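Local coordinates for protein gamma-glutamyltranspeptidase (Streptomyces lincolnensis, PDB 6J3A) that is probably a gamma-glutamyltranspeptidase homologue of the Ntn-hydrolase superfamily, related to LmbA-like enzymes, at residues T481-S486 with D504-W509. Residues are numbered along the deposited sequence; the frame is centred on the assembly and turned at random.
Sequences TTLTPS and DQQDQW
T484 and D507 lead a buried polar contact in the Ntn-hydrolase fold, where the loop running into strand 486-490 lies against residues 504-509, which lead into helix 506-519, the two being linked through the hairpin of strands 486-490 and 493-499. The two side chains meet tip to tip: T484 OG1 donates to D507 OD2 at 2.7 Å, reaching it on the syn side, 28° out of the carboxylate plane. With OG1 anti to the backbone N (chi1 177°), the hydroxyl faces the acid, and CG2 packs 3.6 Å from Q506 CB. K272 NZ forms a salt bridge with D507 OD1 and hydrogen bonds with T484 OG1 and S486 OG. An alanine in place of D507 would probably leave the ammonium of K272 without this carboxylate partner and T484 OG1 without its acceptor, the hydroxyl then being less firmly fixed. Further back, Q506 slides past T484 in the opposite direction, its extended chain bringing CD to 3.4 Å from the carbonyl oxygen T482 O. At the far end the OD2 of D504 bonds to the backbone N of S546, while D504 OD1, in a salt bridge with R316, lies 3.7 Å from the methyl CG2 of T482.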
# COMPACT_ATOMS: atom_id res chain seq x y z
N THR A 481 30.70 -0.79 8.15
CA THR A 481 29.58 -0.97 7.20
C THR A 481 28.48 0.08 7.41
O THR A 481 28.19 0.46 8.55
CB THR A 481 29.03 -2.41 7.27
OG1 THR A 481 28.13 -2.65 6.18
CG2 THR A 481 28.32 -2.72 8.59
N THR A 482 27.90 0.57 6.30
CA THR A 482 26.82 1.58 6.37
C THR A 482 25.46 1.02 6.81
O THR A 482 24.57 1.78 7.20
CB THR A 482 26.64 2.32 5.03
OG1 THR A 482 26.60 1.37 3.96
CG2 THR A 482 27.76 3.32 4.82
N LEU A 483 25.32 -0.30 6.75
CA LEU A 483 24.07 -1.00 7.01
C LEU A 483 23.70 -0.91 8.48
O LEU A 483 24.45 -1.35 9.34
CB LEU A 483 24.20 -2.47 6.60
CG LEU A 483 24.83 -2.72 5.21
CD1 LEU A 483 24.70 -4.19 4.85
CD2 LEU A 483 24.26 -1.81 4.12
N THR A 484 22.52 -0.35 8.75
CA THR A 484 22.18 0.05 10.09
C THR A 484 20.67 0.06 10.36
O THR A 484 20.03 1.12 10.35
CB THR A 484 22.83 1.40 10.45
OG1 THR A 484 22.40 1.80 11.75
CG2 THR A 484 22.50 2.50 9.42
N PRO A 485 20.10 -1.12 10.65
CA PRO A 485 18.69 -1.15 11.06
C PRO A 485 18.50 -0.62 12.48
O PRO A 485 19.47 -0.44 13.22
CB PRO A 485 18.33 -2.64 10.97
CG PRO A 485 19.62 -3.37 11.12
CD PRO A 485 20.73 -2.45 10.69
N SER A 486 17.24 -0.41 12.86
CA SER A 486 16.88 0.14 14.17
C SER A 486 15.73 -0.62 14.79
O SER A 486 14.85 -1.14 14.09
CB SER A 486 16.46 1.60 14.06
OG SER A 486 17.41 2.37 13.33
N ASP A 504 25.50 6.59 3.44
CA ASP A 504 25.83 7.55 4.49
C ASP A 504 24.64 8.39 4.95
O ASP A 504 24.73 9.10 5.95
CB ASP A 504 26.98 8.46 4.05
CG ASP A 504 28.27 7.71 3.88
OD1 ASP A 504 28.62 6.89 4.76
OD2 ASP A 504 28.94 7.91 2.85
N GLN A 505 23.54 8.31 4.21
CA GLN A 505 22.29 8.94 4.63
C GLN A 505 21.44 8.08 5.58
O GLN A 505 20.54 8.63 6.23
CB GLN A 505 21.47 9.36 3.41
CG GLN A 505 22.15 10.38 2.49
CD GLN A 505 23.06 9.75 1.44
OE1 GLN A 505 22.60 9.24 0.42
NE2 GLN A 505 24.37 9.80 1.67
N GLN A 506 21.71 6.77 5.67
CA GLN A 506 20.87 5.83 6.44
C GLN A 506 20.52 6.29 7.85
O GLN A 506 19.34 6.39 8.20
CB GLN A 506 21.54 4.45 6.55
CG GLN A 506 21.48 3.61 5.29
CD GLN A 506 21.56 2.11 5.57
OE1 GLN A 506 22.12 1.36 4.78
NE2 GLN A 506 20.97 1.68 6.68
N ASP A 507 21.54 6.56 8.66
CA ASP A 507 21.33 7.04 10.03
C ASP A 507 21.25 8.57 10.16
O ASP A 507 21.32 9.09 11.28
CB ASP A 507 22.41 6.50 10.98
CG ASP A 507 22.07 5.14 11.56
OD1 ASP A 507 20.88 4.77 11.66
OD2 ASP A 507 23.03 4.44 11.95
N GLN A 508 21.11 9.28 9.05
CA GLN A 508 20.66 10.67 9.08
C GLN A 508 19.14 10.65 8.93
O GLN A 508 18.38 11.19 9.75
CB GLN A 508 21.29 11.49 7.96
CG GLN A 508 22.81 11.41 7.88
CD GLN A 508 23.39 12.43 6.91
OE1 GLN A 508 23.13 13.64 7.03
NE2 GLN A 508 24.18 11.96 5.94
N TRP A 509 18.70 9.98 7.88
CA TRP A 509 17.29 9.88 7.56
C TRP A 509 16.52 9.23 8.69
O TRP A 509 15.44 9.70 9.06
CB TRP A 509 17.11 9.10 6.26
CG TRP A 509 17.50 9.86 5.01
CD1 TRP A 509 17.57 11.22 4.83
CD2 TRP A 509 17.83 9.28 3.75
NE1 TRP A 509 17.95 11.51 3.54
CE2 TRP A 509 18.11 10.34 2.85
CE3 TRP A 509 17.93 7.95 3.29
CZ2 TRP A 509 18.48 10.11 1.52
CZ3 TRP A 509 18.28 7.73 1.97
CH2 TRP A 509 18.56 8.80 1.10